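Local coordinates for protein terminal oxygenase component of carbazole 1,9a-dioxygenase (Sphingomonas, PDB 3GKQ) that serves as the terminal oxygenase of carbazole 1,9a-dioxygenase, probably passing electrons from a Rieske [2Fe-2S] cluster to a non-heme iron that activates dioxygen, at residues R71-G76 against H122-Y127; F188-S193 against N331-L336; G223-V228 against S264-G269. All coordinates share one frame; numbering follows the deposited sequence.

Contact 1: R71-G76 against H122-Y127. With FES (Fe2/s2 (inorganic) cluster), chain H.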
loop_
_atom_site.group_PDB
_atom_site.type_symbol
_atom_site.label_atom_id
_atom_site.label_comp_id
_atom_site.label_asym_id
_atom_site.label_seq_id
_atom_site.Cartn_x
_atom_site.Cartn_y
_atom_site.Cartn_z
ATOM N N ARG A 71 -16.596 14.578 12.253
ATOM C CA ARG A 71 -17.356 13.387 11.894
ATOM C C ARG A 71 -18.796 13.501 12.373
ATOM O O ARG A 71 -19.047 13.777 13.548
ATOM C CB ARG A 71 -16.727 12.135 12.510
ATOM C CG ARG A 71 -17.433 10.852 12.104
ATOM C CD ARG A 71 -16.628 9.615 12.486
ATOM N NE ARG A 71 -16.639 9.371 13.923
ATOM C CZ ARG A 71 -15.907 8.434 14.523
ATOM N NH1 ARG A 71 -15.101 7.655 13.805
ATOM N NH2 ARG A 71 -15.988 8.267 15.838
ATOM N N CYS A 72 -19.737 13.272 11.467
ATOM C CA CYS A 72 -21.153 13.352 11.800
ATOM C C CYS A 72 -21.561 12.165 12.678
ATOM O O CYS A 72 -21.123 11.035 12.464
ATOM C CB CYS A 72 -21.991 13.370 10.513
ATOM S SG CYS A 72 -23.777 13.654 10.736
ATOM N N LEU A 73 -22.403 12.437 13.665
ATOM C CA LEU A 73 -22.879 11.410 14.583
ATOM C C LEU A 73 -23.848 10.431 13.938
ATOM O O LEU A 73 -24.043 9.324 14.442
ATOM C CB LEU A 73 -23.572 12.069 15.777
ATOM C CG LEU A 73 -22.722 12.997 16.640
ATOM C CD1 LEU A 73 -23.595 13.618 17.725
ATOM C CD2 LEU A 73 -21.569 12.204 17.251
ATOM N N HIS A 74 -24.452 10.843 12.828
ATOM C CA HIS A 74 -25.437 10.022 12.131
ATOM C C HIS A 74 -24.869 8.774 11.451
ATOM O O HIS A 74 -25.039 7.660 11.946
ATOM C CB HIS A 74 -26.181 10.873 11.096
ATOM C CG HIS A 74 -27.333 10.169 10.449
ATOM N ND1 HIS A 74 -27.788 10.493 9.187
ATOM C CD2 HIS A 74 -28.113 9.150 10.880
ATOM C CE1 HIS A 74 -28.792 9.697 8.867
ATOM N NE2 HIS A 74 -29.011 8.873 9.877
ATOM N N ARG A 75 -24.213 8.955 10.309
ATOM C CA ARG A 75 -23.646 7.825 9.579
ATOM C C ARG A 75 -22.120 7.868 9.546
ATOM O O ARG A 75 -21.479 7.171 8.757
ATOM C CB ARG A 75 -24.215 7.782 8.155
ATOM C CG ARG A 75 -25.747 7.723 8.089
ATOM C CD ARG A 75 -26.305 6.555 8.903
ATOM N NE ARG A 75 -25.727 5.279 8.491
ATOM C CZ ARG A 75 -26.159 4.551 7.468
ATOM N NH1 ARG A 75 -27.192 4.962 6.741
ATOM N NH2 ARG A 75 -25.546 3.413 7.159
ATOM N N GLY A 76 -21.553 8.712 10.399
ATOM C CA GLY A 76 -20.110 8.817 10.507
ATOM C C GLY A 76 -19.321 9.414 9.361
ATOM O O GLY A 76 -18.118 9.179 9.278
ATOM N N HIS A 122 -27.892 15.115 21.346
ATOM C CA HIS A 122 -26.510 14.746 21.074
ATOM C C HIS A 122 -25.632 15.964 20.863
ATOM O O HIS A 122 -26.121 17.072 20.638
ATOM C CB HIS A 122 -26.442 13.877 19.816
ATOM C CG HIS A 122 -27.382 12.714 19.827
ATOM N ND1 HIS A 122 -27.112 11.542 20.498
ATOM C CD2 HIS A 122 -28.593 12.542 19.242
ATOM C CE1 HIS A 122 -28.113 10.696 20.326
ATOM N NE2 HIS A 122 -29.025 11.279 19.566
ATOM N N ALA A 123 -24.324 15.742 20.921
ATOM C CA ALA A 123 -23.364 16.806 20.713
ATOM C C ALA A 123 -22.040 16.224 20.248
ATOM O O ALA A 123 -21.584 15.193 20.750
ATOM C CB ALA A 123 -23.160 17.601 22.003
ATOM N N LEU A 124 -21.446 16.887 19.264
ATOM C CA LEU A 124 -20.152 16.500 18.726
ATOM C C LEU A 124 -19.159 16.835 19.826
ATOM O O LEU A 124 -19.425 17.707 20.654
ATOM C CB LEU A 124 -19.827 17.358 17.504
ATOM C CG LEU A 124 -19.872 16.846 16.065
ATOM C CD1 LEU A 124 -20.808 15.675 15.899
ATOM C CD2 LEU A 124 -20.266 18.019 15.177
ATOM N N LYS A 125 -18.024 16.149 19.853
ATOM C CA LYS A 125 -17.022 16.475 20.857
ATOM C C LYS A 125 -16.382 17.793 20.443
ATOM O O LYS A 125 -16.162 18.036 19.252
ATOM C CB LYS A 125 -15.930 15.406 20.930
ATOM C CG LYS A 125 -14.744 15.867 21.768
ATOM C CD LYS A 125 -13.585 14.901 21.739
ATOM C CE LYS A 125 -12.321 15.596 22.239
ATOM N NZ LYS A 125 -12.513 16.271 23.557
ATOM N N THR A 126 -16.094 18.646 21.420
ATOM C CA THR A 126 -15.451 19.922 21.141
ATOM C C THR A 126 -14.063 19.885 21.775
ATOM O O THR A 126 -13.836 19.156 22.732
ATOM C CB THR A 126 -16.237 21.108 21.736
ATOM O OG1 THR A 126 -16.260 21.003 23.165
ATOM C CG2 THR A 126 -17.669 21.115 21.210
ATOM N N TYR A 127 -13.134 20.658 21.226
ATOM C CA TYR A 127 -11.776 20.710 21.752
ATOM C C TYR A 127 -11.460 22.099 22.277
ATOM O O TYR A 127 -11.684 23.096 21.586
ATOM C CB TYR A 127 -10.750 20.366 20.666
ATOM C CG TYR A 127 -10.819 18.952 20.133
ATOM C CD1 TYR A 127 -11.880 18.539 19.331
ATOM C CD2 TYR A 127 -9.808 18.029 20.422
ATOM C CE1 TYR A 127 -11.936 17.243 18.823
ATOM C CE2 TYR A 127 -9.854 16.730 19.922
ATOM C CZ TYR A 127 -10.920 16.344 19.124
ATOM O OH TYR A 127 -10.976 15.063 18.630
HETATM FE FE1 FES H . -24.434 13.450 8.579
HETATM FE FE2 FES H . -26.620 11.850 8.018
HETATM S S1 FES H . -26.688 13.981 8.626
HETATM S S2 FES H . -24.364 11.336 7.890
#

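Contact 2: F188-S193 against N331-L336. With FE2 (Fe (II) ion), chain G.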
loop_
_atom_site.group_PDB
_atom_site.type_symbol
_atom_site.label_atom_id
_atom_site.label_comp_id
_atom_site.label_asym_id
_atom_site.label_seq_id
_atom_site.Cartn_x
_atom_site.Cartn_y
_atom_site.Cartn_z
ATOM N N PHE A 188 26.641 17.396 13.168
ATOM C CA PHE A 188 27.482 16.863 12.098
ATOM C C PHE A 188 26.730 16.917 10.762
ATOM O O PHE A 188 27.324 17.200 9.716
ATOM C CB PHE A 188 27.867 15.413 12.423
ATOM C CG PHE A 188 28.864 14.807 11.467
ATOM C CD1 PHE A 188 30.211 15.159 11.523
ATOM C CD2 PHE A 188 28.461 13.861 10.526
ATOM C CE1 PHE A 188 31.146 14.578 10.654
ATOM C CE2 PHE A 188 29.385 13.273 9.651
ATOM C CZ PHE A 188 30.733 13.632 9.719
ATOM N N ILE A 189 25.424 16.652 10.798
ATOM C CA ILE A 189 24.617 16.668 9.575
ATOM C C ILE A 189 24.445 18.069 9.009
ATOM O O ILE A 189 24.066 18.229 7.850
ATOM C CB ILE A 189 23.183 16.108 9.793
ATOM C CG1 ILE A 189 22.444 16.963 10.823
ATOM C CG2 ILE A 189 23.243 14.664 10.226
ATOM C CD1 ILE A 189 20.943 16.716 10.853
ATOM N N HIS A 190 24.704 19.078 9.833
ATOM C CA HIS A 190 24.556 20.464 9.403
ATOM C C HIS A 190 25.874 21.118 8.951
ATOM O O HIS A 190 25.894 22.307 8.632
ATOM C CB HIS A 190 23.957 21.299 10.543
ATOM C CG HIS A 190 22.582 20.873 10.964
ATOM N ND1 HIS A 190 21.510 20.859 10.099
ATOM C CD2 HIS A 190 22.095 20.498 12.173
ATOM C CE1 HIS A 190 20.421 20.499 10.756
ATOM N NE2 HIS A 190 20.748 20.276 12.015
ATOM N N LYS A 191 26.959 20.350 8.906
ATOM C CA LYS A 191 28.264 20.906 8.532
ATOM C C LYS A 191 28.371 21.579 7.165
ATOM O O LYS A 191 29.312 22.334 6.927
ATOM C CB LYS A 191 29.362 19.837 8.672
ATOM C CG LYS A 191 29.268 18.656 7.715
ATOM C CD LYS A 191 30.200 17.530 8.179
ATOM C CE LYS A 191 30.110 16.310 7.274
ATOM N NZ LYS A 191 28.722 15.749 7.232
ATOM N N SER A 192 27.420 21.318 6.272
ATOM C CA SER A 192 27.435 21.921 4.937
ATOM C C SER A 192 26.324 22.951 4.729
ATOM O O SER A 192 26.100 23.410 3.610
ATOM C CB SER A 192 27.301 20.840 3.861
ATOM O OG SER A 192 28.439 20.000 3.823
ATOM N N SER A 193 25.640 23.324 5.804
ATOM C CA SER A 193 24.538 24.280 5.718
ATOM C C SER A 193 24.953 25.665 5.227
ATOM O O SER A 193 25.990 26.190 5.627
ATOM C CB SER A 193 23.860 24.410 7.083
ATOM O OG SER A 193 22.818 25.366 7.040
ATOM N N ASN A 331 17.597 23.433 8.707
ATOM C CA ASN A 331 16.806 22.285 9.149
ATOM C C ASN A 331 16.381 21.252 8.111
ATOM O O ASN A 331 15.995 20.143 8.483
ATOM C CB ASN A 331 15.575 22.760 9.926
ATOM C CG ASN A 331 15.939 23.403 11.251
ATOM O OD1 ASN A 331 15.651 24.576 11.483
ATOM N ND2 ASN A 331 16.588 22.637 12.124
ATOM N N ASP A 332 16.439 21.584 6.826
ATOM C CA ASP A 332 16.047 20.602 5.819
ATOM C C ASP A 332 16.841 19.307 5.995
ATOM O O ASP A 332 16.331 18.221 5.724
ATOM C CB ASP A 332 16.249 21.147 4.401
ATOM C CG ASP A 332 15.130 22.086 3.970
ATOM O OD1 ASP A 332 14.145 22.243 4.726
ATOM O OD2 ASP A 332 15.234 22.663 2.868
ATOM N N ASP A 333 18.081 19.426 6.465
ATOM C CA ASP A 333 18.934 18.255 6.680
ATOM C C ASP A 333 18.458 17.370 7.834
ATOM O O ASP A 333 18.783 16.183 7.880
ATOM C CB ASP A 333 20.386 18.679 6.944
ATOM C CG ASP A 333 21.077 19.221 5.697
ATOM O OD1 ASP A 333 20.938 18.612 4.618
ATOM O OD2 ASP A 333 21.772 20.252 5.799
ATOM N N ASP A 334 17.704 17.944 8.768
ATOM C CA ASP A 334 17.201 17.175 9.903
ATOM C C ASP A 334 16.118 16.182 9.444
ATOM O O ASP A 334 15.914 15.135 10.061
ATOM C CB ASP A 334 16.645 18.115 10.990
ATOM C CG ASP A 334 17.744 18.722 11.879
ATOM O OD1 ASP A 334 18.591 17.964 12.388
ATOM O OD2 ASP A 334 17.764 19.954 12.089
ATOM N N ILE A 335 15.444 16.506 8.344
ATOM C CA ILE A 335 14.385 15.652 7.811
ATOM C C ILE A 335 14.878 14.266 7.396
ATOM O O ILE A 335 14.242 13.260 7.734
ATOM C CB ILE A 335 13.696 16.320 6.604
ATOM C CG1 ILE A 335 13.317 17.763 6.955
ATOM C CG2 ILE A 335 12.451 15.536 6.212
ATOM C CD1 ILE A 335 12.461 17.900 8.199
ATOM N N LEU A 336 15.997 14.209 6.671
ATOM C CA LEU A 336 16.561 12.930 6.233
ATOM C C LEU A 336 16.826 12.084 7.465
ATOM O O LEU A 336 16.547 10.884 7.488
ATOM C CB LEU A 336 17.896 13.130 5.492
ATOM C CG LEU A 336 18.461 12.011 4.590
ATOM C CD1 LEU A 336 19.981 12.152 4.495
ATOM C CD2 LEU A 336 18.121 10.637 5.123
HETATM FE FE FE2 G . 19.291 19.682 13.633
HETATM O O HOH W 1 19.474 21.286 14.861
HETATM O O HOH W 2 17.485 19.240 15.101
#

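Contact 3: G223-V228 against S264-G269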
loop_
_atom_site.group_PDB
_atom_site.type_symbol
_atom_site.label_atom_id
_atom_site.label_comp_id
_atom_site.label_asym_id
_atom_site.label_seq_id
_atom_site.Cartn_x
_atom_site.Cartn_y
_atom_site.Cartn_z
ATOM N N GLY A 223 3.056 23.278 38.145
ATOM C CA GLY A 223 2.679 24.650 37.847
ATOM C C GLY A 223 3.407 25.287 36.675
ATOM O O GLY A 223 2.961 26.311 36.155
ATOM N N ALA A 224 4.524 24.692 36.262
ATOM C CA ALA A 224 5.315 25.212 35.146
ATOM C C ALA A 224 5.677 24.075 34.188
ATOM O O ALA A 224 5.522 22.903 34.526
ATOM C CB ALA A 224 6.586 25.877 35.673
ATOM N N PRO A 225 6.171 24.403 32.981
ATOM C CA PRO A 225 6.535 23.350 32.023
ATOM C C PRO A 225 7.634 22.428 32.549
ATOM O O PRO A 225 8.492 22.852 33.320
ATOM C CB PRO A 225 6.970 24.140 30.788
ATOM C CG PRO A 225 7.503 25.417 31.375
ATOM C CD PRO A 225 6.468 25.736 32.428
ATOM N N LYS A 226 7.589 21.163 32.138
ATOM C CA LYS A 226 8.582 20.188 32.568
ATOM C C LYS A 226 9.444 19.796 31.373
ATOM O O LYS A 226 8.929 19.505 30.288
ATOM C CB LYS A 226 7.899 18.944 33.149
ATOM C CG LYS A 226 6.968 19.212 34.336
ATOM C CD LYS A 226 6.534 17.899 34.980
ATOM C CE LYS A 226 5.170 17.997 35.662
ATOM N NZ LYS A 226 5.133 18.988 36.759
ATOM N N GLY A 227 10.756 19.790 31.570
ATOM C CA GLY A 227 11.640 19.453 30.473
ATOM C C GLY A 227 13.068 19.200 30.895
ATOM O O GLY A 227 13.367 19.090 32.088
ATOM N N VAL A 228 13.951 19.119 29.905
ATOM C CA VAL A 228 15.362 18.855 30.147
ATOM C C VAL A 228 16.242 19.885 29.454
ATOM O O VAL A 228 15.982 20.269 28.313
ATOM C CB VAL A 228 15.758 17.455 29.614
ATOM C CG1 VAL A 228 17.220 17.164 29.935
ATOM C CG2 VAL A 228 14.844 16.391 30.213
ATOM N N SER A 264 16.905 22.938 25.023
ATOM C CA SER A 264 16.050 22.243 25.976
ATOM C C SER A 264 14.807 21.681 25.295
ATOM O O SER A 264 14.352 22.209 24.284
ATOM C CB SER A 264 15.640 23.195 27.105
ATOM O OG SER A 264 15.012 24.360 26.594
ATOM N N VAL A 265 14.266 20.600 25.850
ATOM C CA VAL A 265 13.071 19.976 25.297
ATOM C C VAL A 265 12.027 19.910 26.403
ATOM O O VAL A 265 12.358 19.654 27.560
ATOM C CB VAL A 265 13.372 18.551 24.750
ATOM C CG1 VAL A 265 13.824 17.626 25.882
ATOM C CG2 VAL A 265 12.137 17.991 24.054
ATOM N N TRP A 266 10.767 20.142 26.049
ATOM C CA TRP A 266 9.691 20.153 27.036
ATOM C C TRP A 266 8.462 19.347 26.627
ATOM O O TRP A 266 8.152 19.235 25.440
ATOM C CB TRP A 266 9.255 21.600 27.292
ATOM C CG TRP A 266 10.408 22.523 27.490
ATOM C CD1 TRP A 266 11.220 23.045 26.520
ATOM C CD2 TRP A 266 10.955 22.945 28.742
ATOM N NE1 TRP A 266 12.244 23.757 27.095
ATOM C CE2 TRP A 266 12.107 23.712 28.457
ATOM C CE3 TRP A 266 10.587 22.743 30.079
ATOM C CZ2 TRP A 266 12.897 24.280 29.463
ATOM C CZ3 TRP A 266 11.376 23.307 31.083
ATOM C CH2 TRP A 266 12.518 24.066 30.766
ATOM N N LEU A 267 7.768 18.785 27.615
ATOM C CA LEU A 267 6.546 18.039 27.342
ATOM C C LEU A 267 5.571 19.066 26.771
ATOM O O LEU A 267 5.595 20.232 27.174
ATOM C CB LEU A 267 5.979 17.440 28.634
ATOM C CG LEU A 267 6.504 16.057 29.033
ATOM C CD1 LEU A 267 6.008 15.691 30.424
ATOM C CD2 LEU A 267 6.040 15.018 28.015
ATOM N N PRO A 268 4.689 18.654 25.845
ATOM C CA PRO A 268 4.499 17.308 25.291
ATOM C C PRO A 268 5.527 16.872 24.241
ATOM O O PRO A 268 5.442 15.764 23.708
ATOM C CB PRO A 268 3.092 17.384 24.715
ATOM C CG PRO A 268 3.059 18.782 24.161
ATOM C CD PRO A 268 3.705 19.598 25.275
ATOM N N GLY A 269 6.487 17.743 23.944
ATOM C CA GLY A 269 7.511 17.420 22.964
ATOM C C GLY A 269 7.842 18.627 22.105
ATOM O O GLY A 269 7.617 18.623 20.892
HETATM O O HOH W 3 5.764 20.755 29.896
#

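Contact 1: R71-G76 against H122-Y127
In the Rieske cluster-binding loop, the Cys-X-His run Cys72-Leu73-His74 turns its middle residue away from the cluster and onto His122 and Leu124 of a second loop. Leu73 carries the contact. Its CG, anti to the carbonyl carbon (chi1 -61°), meets Leu124 CD1 at 3.4 Å, a closeness that is doubtful because the Leu124 side chain sits far from any staggered rotamer. The CD1 branch of Leu73 touches His122 CB at 3.5 Å, coming in oblique to the imidazole. Leu124 CD1 also lies 3.5 Å from the carbonyl oxygen Arg71 O. An alanine in place of Leu73 would probably take the leucine branches away from Leu124 CD1 and His122 CB and open a gap between the cluster-binding loop and the 122-127 loop. The flanking residues hold the metals: Cys72 SG binds the iron FE1 at 2.3 Å, and His74 ND1 binds the other iron, FE2, at 2.1 Å. The amide His74 N donates to Cys72 SG over 3.6 Å, linking the two ligands, while Arg75 CG lies 3.6 Å above the centre of the His74 ring plane. At the subunit boundary His74 NE2 is hydrogen-bonded to Asp360 of a neighbouring subunit, and Arg75 forms a salt bridge with Glu179 of that subunit, contacts that hold the cluster loop against it. With Cys93 and His96 supplying the remaining cluster ligands, this is the two-cysteine, two-histidine ligand set characteristic of the Rieske [2Fe-2S] cluster.

Contact 2: F188-S193 against N331-L336
Ile189 and Asp333 bring the two backbones nearest, their CA atoms 6.6 Å apart, where a 3-10 segment around 188-190 meets the beginning of helix 332-346. A type I turn from His190 to Ser193 then carries the chain onward. His190 NE2 binds the iron at 2.3 Å, and Asp334 chelates it through OD1 and OD2, each at 2.2 Å. The imidazole and carboxylate planes stand 80° apart, with OD2 at the ring's edge; the closeness of nitrogen and oxygen reflects the shared metal. Ile189 packs beside the pair: its CG1 lies 3.7 Å above the centre of the His190 ring, in the crowded position between backbone N and carbonyl carbon (chi1 61°), and CD1 comes to 3.1 Å from Asp334 OD1. Asn331 ND2 steadies the carboxylate with a 2.9 Å hydrogen bond to Asp334 OD2, at an N-H...O angle of 155°, while Asn180 reaches OD1. His186 completes the protein ligands, making this a facial triad of two histidines and one carboxylate. Water 1 at 2.0 Å and water 2 at 2.4 Å from the iron occupy other positions, which are probably exchangeable and where, as in other Rieske oxygenases, dioxygen is likely to bind.

Contact 3: G223-V228 against S264-G269
Trp266 is turned against Gly227 and Pro225 by its first two torsions: CG stands anti to the carbonyl carbon (chi1 -46°), and chi2 of 77° swings the six-membered part of the indole across the neighbouring strand. There Trp266 CE3 comes to 3.3 Å from Gly227 N, and Pro225 CB meets the same CE3 at 3.9 Å. Ser264 OG, between its own backbone N and carbonyl carbon (chi1 56°), accepts from Trp266 NE1 over 2.9 Å and so fixes the rotation of the indole, although the oxygen is tilted from the ring plane. Gly227 and Trp266 form an antiparallel non-hydrogen-bonded pair whose CA atoms are only 4.0 Å apart. The lack of a beta carbon on Gly227 lets the strands come this close; one placed there would run into Val265 O and Trp266 CE3. Beyond it, Val228 and Val265 are a hydrogen-bonded pair, with Val228 N to Val265 O at 2.9 Å and Val265 N to Val228 O at 3.0 Å. Their side chains point to the sheet face that helix 361-373 covers, opposite to the sheet face that carries Trp266. Past the strand's end Leu267 N donates to Lys226 O at 3.0 Å, and a water bridges Lys226 N to Leu267 O. Three backbone hydrogen bonds and this water thus satisfy peptide groups that face each other here, and the indole N-H is used within its own strand, on Ser264 OG.

From the N terminus, contact 1 comes first: it closes a loop of 45 residues within the Rieske domain, joining the cluster loop after strand 64-69 to the one before strand 129-132, and ends before the others begin. In the catalytic domain, contact 2 closes 137 residues, bringing the loop after helix 174-181 to helix 332-346. Contact 3 is nested inside that span, tying neighbouring strands 227-230 and 262-266 of the large antiparallel sheet across 35 residues. Contacts 1 and 2 lie on opposite sides of the chain's centre, their centres about 43 Å apart; contacts 2 and 3 are about 25 Å apart, centre to centre.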